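PDB 4ASM: beta-agarase D from Zobellia galactanivorans, which cleaves the beta-1,4 linkages of agarose at random along the chain with retention of anomeric configuration, as a secreted family 16 glycoside hydrolase. Local coordinates for residues P116-K130 with S316-Q328. Residues are numbered along the deposited sequence; the frame is centred on the assembly and turned at random. Where two conformers were deposited one is given.
Sequences PETRAGCITNKTRVK and SKEMDIIINVEDQ. With IMD (imidazole), chain C.
Asp320 OD1 is gripped by Arg128 NE, 2.9 Å away, and by a water that also donates to the Asn125 carbonyl. The NE bond lies in the guanidinium plane and meets OD1 on its syn side, although the two flat groups are turned 51° apart. The other carboxylate oxygen of Asp320, OD2, takes a hydrogen bond from a second water held by Arg128 NH2 and is also bonded to His61 ND1. These charges sit beside one end of an antiparallel strand pair in the GH16 beta-jelly-roll, where 122-125 runs against 320-326 at 158°. Arg128 reaches them with CG, CD and NE in an extended line (chi2 and chi3 both 179°), which also brings NH1 to Glu318 OE2 at 3.3 Å. That second salt bridge is the more bent, with OE2 approached from above its carboxylate plane. A leucine in place of Arg128 would probably leave both Asp320 and Glu318 without their shared positive partner.

Register is fixed by the reciprocal bonds of Ile123 and Ile323, the N of Ile123 lying 2.9 Å from the O of Ile323. Between Thr124 and Val129 it slips by two residues; a water there accepts from Ile321 N and donates to the carbonyls of Asn125 and Thr127, before Val129 and Met319 pair again. On the face shared by Cys122 and Asn324, the SG of Cys122 lies 3.7 Å from Asn324 CB. Asn324 ND2 donates to Glu326 OE2, which also receives N3 of a bound imidazole at 2.8 Å; that ligand also bonds Glu160, the probable nucleophile, consistent with this end of the strand lining the substrate cleft. Farther along, Thr118 OG1 donates to the anti lone pair of Asp327 OD2 at 2.6 Å.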
loop_
_atom_site.group_PDB
_atom_site.type_symbol
_atom_site.label_atom_id
_atom_site.label_comp_id
_atom_site.label_asym_id
_atom_site.label_seq_id
_atom_site.Cartn_x
_atom_site.Cartn_y
_atom_site.Cartn_z
ATOM N N PRO A 116 8.312 -21.751 3.519
ATOM C CA PRO A 116 9.500 -21.119 4.093
ATOM C C PRO A 116 9.188 -19.745 4.669
ATOM O O PRO A 116 8.461 -18.950 4.065
ATOM C CB PRO A 116 10.439 -20.970 2.890
ATOM C CG PRO A 116 10.049 -22.098 1.969
ATOM C CD PRO A 116 8.542 -22.177 2.124
ATOM N N GLU A 117 9.728 -19.468 5.851
ATOM C CA GLU A 117 9.494 -18.181 6.497
ATOM C C GLU A 117 10.306 -17.081 5.839
ATOM O O GLU A 117 11.484 -17.243 5.566
ATOM C CB GLU A 117 9.831 -18.237 7.992
ATOM C CG GLU A 117 9.606 -16.909 8.692
ATOM C CD GLU A 117 9.653 -17.010 10.191
ATOM O OE1 GLU A 117 8.779 -17.684 10.775
ATOM O OE2 GLU A 117 10.559 -16.390 10.783
ATOM N N THR A 118 9.661 -15.955 5.590
ATOM C CA THR A 118 10.339 -14.803 5.000
ATOM C C THR A 118 10.463 -13.711 6.044
ATOM O O THR A 118 9.462 -13.122 6.474
ATOM C CB THR A 118 9.589 -14.270 3.782
ATOM O OG1 THR A 118 9.503 -15.327 2.811
ATOM C CG2 THR A 118 10.360 -13.100 3.179
ATOM N N ARG A 119 11.701 -13.447 6.441
ATOM C CA ARG A 119 11.977 -12.380 7.391
ATOM C C ARG A 119 11.963 -11.080 6.612
ATOM O O ARG A 119 12.484 -11.024 5.504
ATOM C CB ARG A 119 13.348 -12.595 8.040
ATOM C CG ARG A 119 13.513 -13.997 8.663
ATOM C CD ARG A 119 14.778 -14.096 9.531
ATOM N NE ARG A 119 15.984 -13.665 8.831
ATOM C CZ ARG A 119 17.181 -13.547 9.403
ATOM N NH1 ARG A 119 17.337 -13.867 10.692
ATOM N NH2 ARG A 119 18.213 -13.119 8.682
ATOM N N ALA A 120 11.379 -10.027 7.187
ATOM C CA ALA A 120 11.231 -8.763 6.446
ATOM C C ALA A 120 11.108 -7.568 7.380
ATOM O O ALA A 120 10.603 -7.689 8.470
ATOM C CB ALA A 120 9.992 -8.840 5.552
ATOM N N GLY A 121 11.488 -6.398 6.912
ATOM C CA GLY A 121 11.361 -5.216 7.758
ATOM C C GLY A 121 9.978 -4.570 7.684
ATOM O O GLY A 121 9.236 -4.743 6.708
ATOM N N CYS A 122 9.657 -3.796 8.714
ATOM C CA CYS A 122 8.398 -3.071 8.798
ATOM C C CYS A 122 8.637 -1.881 9.700
ATOM O O CYS A 122 9.195 -2.055 10.791
ATOM C CB CYS A 122 7.309 -3.968 9.401
ATOM S SG CYS A 122 5.658 -3.230 9.388
ATOM N N ILE A 123 8.232 -0.692 9.256
ATOM C CA ILE A 123 8.382 0.505 10.075
ATOM C C ILE A 123 7.084 1.273 10.145
ATOM O O ILE A 123 6.240 1.173 9.248
ATOM C CB ILE A 123 9.520 1.434 9.560
ATOM C CG1 ILE A 123 9.121 2.113 8.250
ATOM C CG2 ILE A 123 10.816 0.647 9.412
ATOM C CD1 ILE A 123 10.187 3.104 7.751
ATOM N N THR A 124 6.965 2.096 11.191
ATOM C CA THR A 124 5.821 2.988 11.390
ATOM C C THR A 124 6.332 4.413 11.656
ATOM O O THR A 124 7.281 4.596 12.431
ATOM C CB THR A 124 5.048 2.539 12.630
ATOM O OG1 THR A 124 4.605 1.184 12.459
ATOM C CG2 THR A 124 3.832 3.410 12.854
ATOM N N ASN A 125 5.723 5.401 11.011
ATOM C CA ASN A 125 6.027 6.816 11.230
ATOM C C ASN A 125 5.401 7.305 12.527
ATOM O O ASN A 125 4.291 6.883 12.893
ATOM C CB ASN A 125 5.548 7.628 10.001
ATOM C CG ASN A 125 6.177 9.003 9.895
ATOM O OD1 ASN A 125 6.839 9.330 8.889
ATOM N ND2 ASN A 125 5.952 9.818 10.878
ATOM N N LYS A 126 6.125 8.171 13.245
ATOM C CA LYS A 126 5.633 8.632 14.556
ATOM C C LYS A 126 4.579 9.735 14.446
ATOM O O LYS A 126 3.985 10.120 15.455
ATOM C CB LYS A 126 6.807 9.114 15.401
ATOM C CG LYS A 126 7.783 7.994 15.662
ATOM C CD LYS A 126 7.627 7.442 17.039
ATOM C CE LYS A 126 8.615 8.065 17.969
ATOM N NZ LYS A 126 8.380 7.531 19.331
ATOM N N THR A 127 4.367 10.243 13.232
ATOM C CA THR A 127 3.403 11.302 12.985
ATOM C C THR A 127 2.279 10.744 12.130
ATOM O O THR A 127 2.529 10.319 10.990
ATOM C CB THR A 127 4.053 12.508 12.282
ATOM O OG1 THR A 127 5.170 12.950 13.068
ATOM C CG2 THR A 127 3.030 13.657 12.122
ATOM N N ARG A 128 1.062 10.764 12.669
ATOM C CA ARG A 128 -0.110 10.245 11.964
ATOM C C ARG A 128 -0.629 11.227 10.931
ATOM O O ARG A 128 -0.326 12.415 10.963
ATOM C CB ARG A 128 -1.199 9.850 12.967
ATOM C CG ARG A 128 -0.777 8.647 13.799
ATOM C CD ARG A 128 -1.830 8.246 14.812
ATOM N NE ARG A 128 -1.402 7.072 15.570
ATOM C CZ ARG A 128 -1.699 6.875 16.852
ATOM N NH1 ARG A 128 -2.441 7.770 17.496
ATOM N NH2 ARG A 128 -1.289 5.783 17.481
ATOM N N VAL A 129 -1.407 10.707 9.988
ATOM C CA VAL A 129 -1.994 11.543 8.945
ATOM C C VAL A 129 -3.511 11.383 8.897
ATOM O O VAL A 129 -4.061 10.331 9.268
ATOM C CB VAL A 129 -1.371 11.233 7.563
ATOM C CG1 VAL A 129 0.156 11.396 7.592
ATOM C CG2 VAL A 129 -1.732 9.834 7.055
ATOM N N LYS A 130 -4.186 12.426 8.428
ATOM C CA LYS A 130 -5.639 12.386 8.248
ATOM C C LYS A 130 -6.015 13.354 7.130
ATOM O O LYS A 130 -5.344 14.378 6.933
ATOM C CB LYS A 130 -6.367 12.771 9.557
ATOM C CG LYS A 130 -7.864 12.356 9.553
ATOM C CD LYS A 130 -8.541 12.682 10.885
ATOM C CE LYS A 130 -9.982 12.213 10.882
ATOM N NZ LYS A 130 -10.563 12.347 12.250
ATOM N N SER A 316 -12.688 7.865 8.386
ATOM C CA SER A 316 -12.985 8.783 9.470
ATOM C C SER A 316 -11.884 8.836 10.513
ATOM O O SER A 316 -11.998 9.589 11.480
ATOM C CB SER A 316 -14.309 8.387 10.136
ATOM O OG SER A 316 -14.258 7.085 10.683
ATOM N N LYS A 317 -10.832 8.033 10.337
ATOM C CA LYS A 317 -9.811 7.897 11.382
ATOM C C LYS A 317 -8.419 8.272 10.896
ATOM O O LYS A 317 -8.026 7.925 9.766
ATOM C CB LYS A 317 -9.802 6.469 11.925
ATOM C CG LYS A 317 -11.094 6.134 12.697
ATOM C CD LYS A 317 -11.255 4.640 12.965
ATOM C CE LYS A 317 -12.498 4.379 13.817
ATOM N NZ LYS A 317 -12.739 2.923 14.014
ATOM N N GLU A 318 -7.668 8.978 11.742
ATOM C CA GLU A 318 -6.244 9.195 11.484
ATOM C C GLU A 318 -5.520 7.848 11.341
ATOM O O GLU A 318 -5.919 6.818 11.920
ATOM C CB GLU A 318 -5.560 10.062 12.556
ATOM C CG GLU A 318 -5.465 9.394 13.912
ATOM C CD GLU A 318 -4.707 10.205 14.947
ATOM O OE1 GLU A 318 -4.178 11.282 14.607
ATOM O OE2 GLU A 318 -4.644 9.714 16.100
ATOM N N MET A 319 -4.434 7.879 10.577
ATOM C CA MET A 319 -3.722 6.668 10.193
ATOM C C MET A 319 -2.210 6.760 10.400
ATOM O O MET A 319 -1.624 7.836 10.293
ATOM C CB MET A 319 -4.017 6.336 8.728
ATOM C CG MET A 319 -5.491 6.043 8.486
ATOM S SD MET A 319 -5.749 5.497 6.791
ATOM C CE MET A 319 -7.551 5.472 6.810
ATOM N N ASP A 320 -1.604 5.625 10.752
ATOM C CA ASP A 320 -0.153 5.483 10.774
ATOM C C ASP A 320 0.385 5.234 9.381
ATOM O O ASP A 320 -0.177 4.439 8.621
ATOM C CB ASP A 320 0.241 4.281 11.636
ATOM C CG ASP A 320 -0.213 4.429 13.084
ATOM O OD1 ASP A 320 0.058 5.498 13.673
ATOM O OD2 ASP A 320 -0.816 3.481 13.619
ATOM N N ILE A 321 1.509 5.877 9.064
ATOM C CA ILE A 321 2.248 5.570 7.824
ATOM C C ILE A 321 3.144 4.372 8.100
ATOM O O ILE A 321 3.952 4.400 9.044
ATOM C CB ILE A 321 3.142 6.731 7.351
ATOM C CG1 ILE A 321 2.337 8.003 7.135
ATOM C CG2 ILE A 321 3.872 6.334 6.055
ATOM C CD1 ILE A 321 3.206 9.266 7.071
ATOM N N ILE A 322 2.984 3.331 7.286
ATOM C CA ILE A 322 3.758 2.101 7.409
ATOM C C ILE A 322 4.468 1.813 6.088
ATOM O O ILE A 322 3.898 1.965 4.998
ATOM C CB ILE A 322 2.843 0.907 7.778
ATOM C CG1 ILE A 322 2.136 1.194 9.132
ATOM C CG2 ILE A 322 3.643 -0.388 7.816
ATOM C CD1 ILE A 322 1.070 0.204 9.529
ATOM N N ILE A 323 5.740 1.442 6.178
ATOM C CA ILE A 323 6.462 0.968 4.998
ATOM C C ILE A 323 6.969 -0.403 5.340
ATOM O O ILE A 323 7.531 -0.610 6.421
ATOM C CB ILE A 323 7.622 1.912 4.606
ATOM C CG1 ILE A 323 7.070 3.307 4.321
ATOM C CG2 ILE A 323 8.360 1.330 3.380
ATOM C CD1 ILE A 323 8.154 4.342 4.041
ATOM N N ASN A 324 6.775 -1.366 4.440
ATOM C CA ASN A 324 7.242 -2.719 4.728
ATOM C C ASN A 324 7.414 -3.581 3.488
ATOM O O ASN A 324 7.126 -3.146 2.376
ATOM C CB ASN A 324 6.347 -3.437 5.779
ATOM C CG ASN A 324 5.016 -3.949 5.211
ATOM O OD1 ASN A 324 4.854 -4.096 4.008
ATOM N ND2 ASN A 324 4.077 -4.262 6.093
ATOM N N VAL A 325 7.873 -4.804 3.717
ATOM C CA VAL A 325 7.877 -5.846 2.715
ATOM C C VAL A 325 7.037 -6.997 3.291
ATOM O O VAL A 325 7.079 -7.251 4.493
ATOM C CB VAL A 325 9.331 -6.283 2.418
ATOM C CG1 VAL A 325 9.404 -7.667 1.731
ATOM C CG2 VAL A 325 10.030 -5.171 1.602
ATOM N N GLU A 326 6.278 -7.687 2.431
ATOM C CA GLU A 326 5.428 -8.806 2.864
ATOM C C GLU A 326 5.480 -9.972 1.910
ATOM O O GLU A 326 5.486 -9.788 0.694
ATOM C CB GLU A 326 3.960 -8.374 2.992
ATOM C CG GLU A 326 3.733 -7.380 4.114
ATOM C CD GLU A 326 2.299 -6.876 4.169
ATOM O OE1 GLU A 326 1.427 -7.404 3.430
ATOM O OE2 GLU A 326 2.039 -5.955 4.979
ATOM N N ASP A 327 5.477 -11.170 2.489
ATOM C CA ASP A 327 5.203 -12.419 1.793
ATOM C C ASP A 327 3.755 -12.785 2.136
ATOM O O ASP A 327 3.475 -13.372 3.181
ATOM C CB ASP A 327 6.186 -13.490 2.295
ATOM C CG ASP A 327 6.244 -14.713 1.401
ATOM O OD1 ASP A 327 5.312 -14.913 0.601
ATOM O OD2 ASP A 327 7.215 -15.493 1.518
ATOM N N GLN A 328 2.825 -12.401 1.270
ATOM C CA GLN A 328 1.389 -12.564 1.581
ATOM C C GLN A 328 0.908 -13.991 1.371
ATOM O O GLN A 328 1.467 -14.737 0.557
ATOM C CB GLN A 328 0.557 -11.547 0.796
ATOM C CG GLN A 328 0.982 -10.116 1.156
ATOM C CD GLN A 328 0.258 -9.028 0.385
ATOM O OE1 GLN A 328 0.352 -7.830 0.719
ATOM N NE2 GLN A 328 -0.426 -9.415 -0.656
HETATM N N1 IMD C . -1.700 -3.515 3.107
HETATM C C2 IMD C . -0.919 -4.098 4.032
HETATM N N3 IMD C . 0.100 -4.716 3.400
HETATM C C4 IMD C . -0.026 -4.519 2.067
HETATM C C5 IMD C . -1.170 -3.754 1.888
HETATM O O HOH W 1 7.697 -18.147 1.477
HETATM O O HOH W 2 2.338 7.620 11.123
HETATM O O HOH W 3 2.269 6.699 14.691
HETATM O O HOH W 4 -0.103 3.421 16.205
HETATM O O HOH W 5 -8.948 10.607 13.809
HETATM O O HOH W 6 -13.336 11.933 12.411
#